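Local coordinates for nucleoporin NUP170 (Chaetomium thermophilum, PDB 5HAX), which probably serves as a scaffold nucleoporin of the nuclear pore complex, joining an N-terminal beta-propeller to an alpha-helical domain, at residues K496-C501 / N554-A559; G521-I526 / L591-T596; R636-L639 / T645-G648. One frame throughout, in Å; residues are numbered along the deposited sequence.

Contact 1 (K496-C501 / N554-A559); sequences KALGNC and NLARAA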
loop_
_atom_site.group_PDB
_atom_site.type_symbol
_atom_site.label_atom_id
_atom_site.label_comp_id
_atom_site.label_asym_id
_atom_site.label_seq_id
_atom_site.Cartn_x
_atom_site.Cartn_y
_atom_site.Cartn_z
ATOM N N LYS A 496 -4.397 -7.614 20.888
ATOM C CA LYS A 496 -5.599 -8.438 20.945
ATOM C C LYS A 496 -5.338 -9.732 21.705
ATOM O O LYS A 496 -6.141 -10.136 22.553
ATOM C CB LYS A 496 -6.088 -8.730 19.527
ATOM C CG LYS A 496 -7.417 -9.472 19.437
ATOM C CD LYS A 496 -8.603 -8.519 19.414
ATOM C CE LYS A 496 -9.844 -9.206 18.862
ATOM N NZ LYS A 496 -10.999 -8.275 18.740
ATOM N N ALA A 497 -4.214 -10.393 21.417
ATOM C CA ALA A 497 -3.876 -11.636 22.106
ATOM C C ALA A 497 -3.735 -11.411 23.606
ATOM O O ALA A 497 -4.262 -12.183 24.415
ATOM C CB ALA A 497 -2.589 -12.219 21.525
ATOM N N LEU A 498 -3.023 -10.351 23.997
ATOM C CA LEU A 498 -2.893 -10.030 25.415
ATOM C C LEU A 498 -4.245 -9.721 26.043
ATOM O O LEU A 498 -4.477 -10.054 27.211
ATOM C CB LEU A 498 -1.942 -8.849 25.603
ATOM C CG LEU A 498 -0.488 -9.185 25.944
ATOM C CD1 LEU A 498 0.107 -10.184 24.961
ATOM C CD2 LEU A 498 0.338 -7.911 25.986
ATOM N N GLY A 499 -5.147 -9.089 25.287
ATOM C CA GLY A 499 -6.478 -8.821 25.804
ATOM C C GLY A 499 -7.221 -10.080 26.206
ATOM O O GLY A 499 -8.089 -10.040 27.082
ATOM N N ASN A 500 -6.894 -11.212 25.578
ATOM C CA ASN A 500 -7.478 -12.491 25.960
ATOM C C ASN A 500 -6.774 -13.121 27.154
ATOM O O ASN A 500 -7.327 -14.041 27.764
ATOM C CB ASN A 500 -7.440 -13.463 24.779
ATOM C CG ASN A 500 -8.161 -12.928 23.558
ATOM O OD1 ASN A 500 -9.076 -12.113 23.670
ATOM N ND2 ASN A 500 -7.752 -13.388 22.381
ATOM N N CYS A 501 -5.575 -12.652 27.493
ATOM C CA CYS A 501 -4.822 -13.159 28.632
ATOM C C CYS A 501 -5.102 -12.390 29.916
ATOM O O CYS A 501 -4.550 -12.745 30.963
ATOM C CB CYS A 501 -3.319 -13.110 28.329
ATOM S SG CYS A 501 -2.794 -14.203 26.992
ATOM N N ASN A 554 -0.919 -2.843 30.815
ATOM C CA ASN A 554 -0.184 -3.332 31.977
ATOM C C ASN A 554 0.355 -4.736 31.731
ATOM O O ASN A 554 1.449 -5.077 32.195
ATOM C CB ASN A 554 -1.079 -3.301 33.217
ATOM C CG ASN A 554 -1.253 -1.899 33.773
ATOM O OD1 ASN A 554 -0.354 -1.063 33.678
ATOM N ND2 ASN A 554 -2.413 -1.637 34.363
ATOM N N LEU A 555 -0.403 -5.568 31.013
ATOM C CA LEU A 555 0.121 -6.864 30.596
ATOM C C LEU A 555 1.305 -6.694 29.655
ATOM O O LEU A 555 2.311 -7.406 29.770
ATOM C CB LEU A 555 -0.974 -7.687 29.917
ATOM C CG LEU A 555 -1.605 -8.824 30.721
ATOM C CD1 LEU A 555 -2.716 -9.471 29.911
ATOM C CD2 LEU A 555 -0.564 -9.858 31.116
ATOM N N ALA A 556 1.198 -5.757 28.709
ATOM C CA ALA A 556 2.309 -5.479 27.807
ATOM C C ALA A 556 3.542 -5.031 28.580
ATOM O O ALA A 556 4.665 -5.445 28.268
ATOM C CB ALA A 556 1.893 -4.421 26.786
ATOM N N ARG A 557 3.354 -4.178 29.594
ATOM C CA ARG A 557 4.461 -3.816 30.475
ATOM C C ARG A 557 5.055 -5.049 31.143
ATOM O O ARG A 557 6.282 -5.194 31.218
ATOM C CB ARG A 557 3.988 -2.816 31.531
ATOM C CG ARG A 557 4.984 -2.579 32.666
ATOM C CD ARG A 557 4.432 -1.628 33.717
ATOM N NE ARG A 557 3.226 -2.145 34.357
ATOM C CZ ARG A 557 2.601 -1.551 35.371
ATOM N NH1 ARG A 557 3.067 -0.412 35.870
ATOM N NH2 ARG A 557 1.508 -2.096 35.889
ATOM N N ALA A 558 4.200 -5.943 31.644
ATOM C CA ALA A 558 4.690 -7.141 32.318
ATOM C C ALA A 558 5.487 -8.023 31.365
ATOM O O ALA A 558 6.482 -8.640 31.763
ATOM C CB ALA A 558 3.520 -7.919 32.917
ATOM N N ALA A 559 5.066 -8.095 30.101
ATOM C CA ALA A 559 5.793 -8.900 29.126
ATOM C C ALA A 559 7.133 -8.265 28.780
ATOM O O ALA A 559 8.129 -8.968 28.576
ATOM C CB ALA A 559 4.946 -9.087 27.867
#
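The carbonyl oxygen of Leu-498 has two neighbours: it accepts a backbone hydrogen bond from Cys-501 N (2.8 Å), three residues on, while Leu-555 lays its methyl CD1 against the same atom, Leu-498 O, at 3.3 Å. The setting is a crossed pair of helices in the alpha-helical part that follows the beta-propeller. The local axes of 496-501 and 554-559 run almost at right angles (99°) and come within 10.1 Å, so the contact is confined to about one turn of each helix. Two leucines reach across the gap in opposite directions. From the first helix Leu-498 sends CD2 over the turn at Ala-556, with the Leu-498 methyl 3.6 Å from Ala-556 N and 3.9 Å from Ala-556 CB. The small alanine suits this place because its single methyl leaves the backbone within reach of the leucine. From the second helix Leu-555 has its CD1 at the end of an extended chain (chi2 177°), where it meets the peptide carbon of Cys-501 and, at 4.0 Å, Cys-501 CB. Cysteine fits here as a short residue: chi1 of -65° turns its sulfur away from the Leu-555 methyl, and the methylene does the touching.

Neighbouring helices close the packing. Leu-509 of helix 506-520 touches both Leu-498 and Leu-555, whereas Val-532 and Ala-533 of helix 522-533 pack on Ala-556, so four successive helices meet around the two leucines. Across the contact the forces are dispersive and hydrophobic, with leucine methyls resting on small residues and on backbone atoms. The two leucines also meet directly, Leu-498 CD2 lying 4.2 Å from Leu-555 CB.

Contact 2 (G521-I526 / L591-T596); sequences GRVETI and LALYLT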
loop_
_atom_site.group_PDB
_atom_site.type_symbol
_atom_site.label_atom_id
_atom_site.label_comp_id
_atom_site.label_asym_id
_atom_site.label_seq_id
_atom_site.Cartn_x
_atom_site.Cartn_y
_atom_site.Cartn_z
ATOM N N GLY A 521 10.563 -13.691 16.440
ATOM C CA GLY A 521 11.783 -13.496 17.194
ATOM C C GLY A 521 11.549 -12.681 18.455
ATOM O O GLY A 521 10.538 -11.996 18.615
ATOM N N ARG A 522 12.518 -12.760 19.369
ATOM C CA ARG A 522 12.335 -12.154 20.685
ATOM C C ARG A 522 12.337 -10.631 20.608
ATOM O O ARG A 522 11.522 -9.974 21.264
ATOM C CB ARG A 522 13.418 -12.646 21.646
ATOM C CG ARG A 522 13.149 -12.296 23.109
ATOM C CD ARG A 522 14.149 -12.958 24.052
ATOM N NE ARG A 522 14.134 -14.416 23.948
ATOM C CZ ARG A 522 13.343 -15.219 24.657
ATOM N NH1 ARG A 522 13.410 -16.533 24.483
ATOM N NH2 ARG A 522 12.485 -14.717 25.536
ATOM N N VAL A 523 13.238 -10.047 19.812
ATOM C CA VAL A 523 13.353 -8.590 19.768
ATOM C C VAL A 523 12.070 -7.969 19.228
ATOM O O VAL A 523 11.524 -7.025 19.810
ATOM C CB VAL A 523 14.577 -8.172 18.932
ATOM C CG1 VAL A 523 14.599 -6.657 18.721
ATOM C CG2 VAL A 523 15.866 -8.629 19.608
ATOM N N GLU A 524 11.572 -8.485 18.101
ATOM C CA GLU A 524 10.344 -7.946 17.523
ATOM C C GLU A 524 9.169 -8.103 18.480
ATOM O O GLU A 524 8.312 -7.215 18.575
ATOM C CB GLU A 524 10.046 -8.630 16.188
ATOM C CG GLU A 524 11.010 -8.260 15.063
ATOM C CD GLU A 524 10.755 -6.877 14.486
ATOM O OE1 GLU A 524 9.717 -6.265 14.817
ATOM O OE2 GLU A 524 11.596 -6.403 13.693
ATOM N N THR A 525 9.113 -9.222 19.207
ATOM C CA THR A 525 8.013 -9.446 20.139
ATOM C C THR A 525 8.074 -8.466 21.304
ATOM O O THR A 525 7.054 -7.881 21.691
ATOM C CB THR A 525 8.041 -10.885 20.656
ATOM O OG1 THR A 525 8.029 -11.797 19.551
ATOM C CG2 THR A 525 6.834 -11.158 21.548
ATOM N N ILE A 526 9.259 -8.285 21.889
ATOM C CA ILE A 526 9.399 -7.361 23.009
ATOM C C ILE A 526 9.185 -5.927 22.545
ATOM O O ILE A 526 8.678 -5.091 23.303
ATOM C CB ILE A 526 10.778 -7.547 23.675
ATOM C CG1 ILE A 526 10.907 -8.962 24.256
ATOM C CG2 ILE A 526 11.010 -6.500 24.766
ATOM C CD1 ILE A 526 9.925 -9.285 25.373
ATOM N N LEU A 591 14.033 -1.505 22.550
ATOM C CA LEU A 591 13.900 -0.063 22.732
ATOM C C LEU A 591 14.544 0.694 21.579
ATOM O O LEU A 591 13.986 1.681 21.085
ATOM C CB LEU A 591 14.523 0.358 24.063
ATOM C CG LEU A 591 14.527 1.859 24.361
ATOM C CD1 LEU A 591 13.105 2.395 24.437
ATOM C CD2 LEU A 591 15.286 2.140 25.649
ATOM N N ALA A 592 15.720 0.243 21.139
ATOM C CA ALA A 592 16.378 0.868 19.997
ATOM C C ALA A 592 15.569 0.677 18.721
ATOM O O ALA A 592 15.470 1.595 17.899
ATOM C CB ALA A 592 17.782 0.291 19.829
ATOM N N LEU A 593 14.985 -0.508 18.538
ATOM C CA LEU A 593 14.198 -0.770 17.338
ATOM C C LEU A 593 12.959 0.114 17.300
ATOM O O LEU A 593 12.676 0.761 16.284
ATOM C CB LEU A 593 13.812 -2.249 17.285
ATOM C CG LEU A 593 13.121 -2.747 16.013
ATOM C CD1 LEU A 593 13.994 -2.518 14.787
ATOM C CD2 LEU A 593 12.771 -4.222 16.156
ATOM N N TYR A 594 12.216 0.165 18.408
ATOM C CA TYR A 594 11.026 1.004 18.473
ATOM C C TYR A 594 11.370 2.469 18.231
ATOM O O TYR A 594 10.739 3.139 17.406
ATOM C CB TYR A 594 10.342 0.825 19.829
ATOM C CG TYR A 594 9.062 1.611 19.981
ATOM C CD1 TYR A 594 8.079 1.566 19.003
ATOM C CD2 TYR A 594 8.830 2.390 21.107
ATOM C CE1 TYR A 594 6.904 2.280 19.136
ATOM C CE2 TYR A 594 7.656 3.108 21.250
ATOM C CZ TYR A 594 6.696 3.049 20.262
ATOM O OH TYR A 594 5.525 3.760 20.395
ATOM N N LEU A 595 12.376 2.985 18.946
ATOM C CA LEU A 595 12.747 4.390 18.802
ATOM C C LEU A 595 13.157 4.714 17.371
ATOM O O LEU A 595 12.757 5.749 16.823
ATOM C CB LEU A 595 13.881 4.737 19.767
ATOM C CG LEU A 595 14.461 6.149 19.630
ATOM C CD1 LEU A 595 13.381 7.196 19.852
ATOM C CD2 LEU A 595 15.619 6.347 20.595
ATOM N N THR A 596 13.966 3.848 16.757
ATOM C CA THR A 596 14.398 4.080 15.382
ATOM C C THR A 596 13.202 4.212 14.452
ATOM O O THR A 596 13.133 5.137 13.635
ATOM C CB THR A 596 15.308 2.941 14.921
ATOM O OG1 THR A 596 16.481 2.901 15.744
ATOM C CG2 THR A 596 15.717 3.128 13.458
#
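Leu-593 and Val-523 make the apolar part of this helix-to-helix contact in the alpha-helical domain, where the first turn of helix 522-533 faces the middle of helix 586-599. Val-523 puts CG1 anti to its own backbone N, and this branch meets Leu-593 CD2 at 4.0 Å. The beta-branched valine is short and stiff, which suits the border of the interface, while the longer leucine spans the gap.

The second interaction is between the same leucine methyl and a carboxylate. Glu-524 starts out pointing away from the other helix, but its chain bends at chi2 (-76°), swinging the acid back until it crosses the Leu-593 side chain at about a right angle. Glu-524 OE2 then lies 3.5 Å from Leu-593 CD2, a van der Waals contact. The charge is met elsewhere: Glu-524 OE2 forms salt bridges with Arg-597, one turn beyond Leu-593 on the same helix, and with Lys-415 of helix 411-416. A buried acid held by two cations would be expected to stay ionised, and it ties this helix pair to a part of the chain assigned to the beta-propeller family.

Polar bonds within each segment form the third group. Gly-521 ends helix 506-520 with positive phi (85°) and occupies the N-cap position of the helix that follows, making a tight helix-to-helix junction where the glycine, lacking CB, avoids a clash with the preceding carbonyl oxygen. Each helix carries a threonine whose hydroxyl bonds back to the carbonyl four residues earlier, hiding its polarity in a buried place: Thr-596 OG1 donates to Ala-592 O (2.7 Å), and Thr-525 does the same to the glycine. Gly-521 O is thus gripped from opposite faces of its plane, by Thr-525 OG1 at 2.7 Å and Thr-525 N at 3.2 Å.

Contact 3 (R636-L639 / T645-G648); sequences RNFL and TIQG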
loop_
_atom_site.group_PDB
_atom_site.type_symbol
_atom_site.label_atom_id
_atom_site.label_comp_id
_atom_site.label_asym_id
_atom_site.label_seq_id
_atom_site.Cartn_x
_atom_site.Cartn_y
_atom_site.Cartn_z
ATOM N N ARG A 636 9.342 8.067 26.520
ATOM C CA ARG A 636 10.112 8.570 27.654
ATOM C C ARG A 636 9.301 8.501 28.941
ATOM O O ARG A 636 9.795 8.047 29.981
ATOM C CB ARG A 636 10.563 10.003 27.381
ATOM C CG ARG A 636 11.896 10.098 26.664
ATOM C CD ARG A 636 12.098 11.460 26.016
ATOM N NE ARG A 636 11.819 12.568 26.926
ATOM C CZ ARG A 636 12.587 12.907 27.955
ATOM N NH1 ARG A 636 12.252 13.937 28.720
ATOM N NH2 ARG A 636 13.686 12.217 28.229
ATOM N N ASN A 637 8.045 8.951 28.890
ATOM C CA ASN A 637 7.178 8.886 30.060
ATOM C C ASN A 637 7.041 7.455 30.565
ATOM O O ASN A 637 6.976 7.219 31.777
ATOM C CB ASN A 637 5.807 9.469 29.719
ATOM C CG ASN A 637 4.837 9.400 30.880
ATOM O OD1 ASN A 637 5.219 9.567 32.038
ATOM N ND2 ASN A 637 3.570 9.142 30.573
ATOM N N PHE A 638 6.997 6.486 29.648
ATOM C CA PHE A 638 6.867 5.090 30.052
ATOM C C PHE A 638 8.109 4.610 30.791
ATOM O O PHE A 638 8.005 3.865 31.772
ATOM C CB PHE A 638 6.600 4.213 28.828
ATOM C CG PHE A 638 6.715 2.741 29.104
ATOM C CD1 PHE A 638 5.669 2.049 29.693
ATOM C CD2 PHE A 638 7.870 2.049 28.778
ATOM C CE1 PHE A 638 5.771 0.696 29.950
ATOM C CE2 PHE A 638 7.978 0.697 29.033
ATOM C CZ PHE A 638 6.927 0.019 29.619
ATOM N N LEU A 639 9.293 5.025 30.335
ATOM C CA LEU A 639 10.526 4.607 30.996
ATOM C C LEU A 639 10.658 5.242 32.375
ATOM O O LEU A 639 11.167 4.609 33.308
ATOM C CB LEU A 639 11.732 4.957 30.123
ATOM C CG LEU A 639 11.775 4.312 28.734
ATOM C CD1 LEU A 639 13.013 4.764 27.976
ATOM C CD2 LEU A 639 11.733 2.791 28.826
ATOM N N THR A 645 11.309 -0.633 38.138
ATOM C CA THR A 645 10.944 -2.018 37.858
ATOM C C THR A 645 11.595 -2.581 36.601
ATOM O O THR A 645 11.636 -3.806 36.446
ATOM C CB THR A 645 9.421 -2.144 37.720
ATOM O OG1 THR A 645 8.951 -1.243 36.710
ATOM C CG2 THR A 645 8.736 -1.826 39.043
ATOM N N ILE A 646 12.099 -1.732 35.710
ATOM C CA ILE A 646 12.716 -2.182 34.466
ATOM C C ILE A 646 14.210 -2.353 34.696
ATOM O O ILE A 646 14.886 -1.433 35.173
ATOM C CB ILE A 646 12.439 -1.188 33.325
ATOM C CG1 ILE A 646 10.949 -1.197 32.972
ATOM C CG2 ILE A 646 13.277 -1.531 32.094
ATOM C CD1 ILE A 646 10.530 -0.079 32.039
ATOM N N GLN A 647 14.728 -3.527 34.341
ATOM C CA GLN A 647 16.144 -3.816 34.524
ATOM C C GLN A 647 16.987 -2.912 33.634
ATOM O O GLN A 647 16.681 -2.727 32.452
ATOM C CB GLN A 647 16.436 -5.282 34.204
ATOM C CG GLN A 647 15.626 -6.288 35.013
ATOM C CD GLN A 647 14.295 -6.632 34.367
ATOM O OE1 GLN A 647 13.719 -5.827 33.635
ATOM N NE2 GLN A 647 13.805 -7.838 34.632
ATOM N N GLY A 648 18.053 -2.350 34.206
ATOM C CA GLY A 648 19.013 -1.553 33.479
ATOM C C GLY A 648 18.820 -0.055 33.617
ATOM O O GLY A 648 19.786 0.699 33.455
#
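With CG anti to the backbone N (chi1 169°), Phe-638 brings its ring nearer to the loop, and Ile-646 answers with an extended arm: its CG1 is anti to the carbonyl carbon and chi2 of 170° stretches the chain straight to CD1. That one methyl makes the contact. Ile-646 CD1 stands 4.0 Å from Phe-638 CE2, approaching the ring obliquely, and at 4.5 Å it also grazes Leu-639 CD2, so it reaches two consecutive residues of helix 622-640.

Here a loop folds back over the helix it has just left, within the C-terminal helical region. Isoleucine suits the place, being long enough to reach the helix and beta-branched, so that its chain is stiff. Its other neighbours include Ile-561 of helix 549-562 and Arg-587 of helix 586-599, while Phe-638 packs on Leu-530 and Ala-533 of helix 522-533.

Gly-648, with phi of 100°, turns the loop at a conformation that residues with a CB seldom adopt. Its carbonyl oxygen accepts a hydrogen bond from His-669 ND1, tying this part of the loop to helix 663-694.

Between helix and loop the touching groups are buried hydrocarbon, which implies that the contact rests on dispersion and on the exclusion of water, with little directional preference.

The three contacts lie close together in the helical part of the protein, on one side of the chain's centre, with centres about 16 Å (contacts 1 and 2), 17 Å (1 and 3) and 15 Å (2 and 3) apart. Contacts 1 and 2 interlock along the sequence, since 521-526 comes between the two segments of contact 1 and 554-559 between those of contact 2; contact 3 follows both. Each pair also touches directly: Ile-526 packs on Ala-559, Arg-557 on Phe-638, and Leu-591 on Leu-639. Helices 490-501, 522-533, 549-562, 586-599 and 622-640 are thereby packed into one continuous helical block, consistent with a scaffold domain built of successive helices.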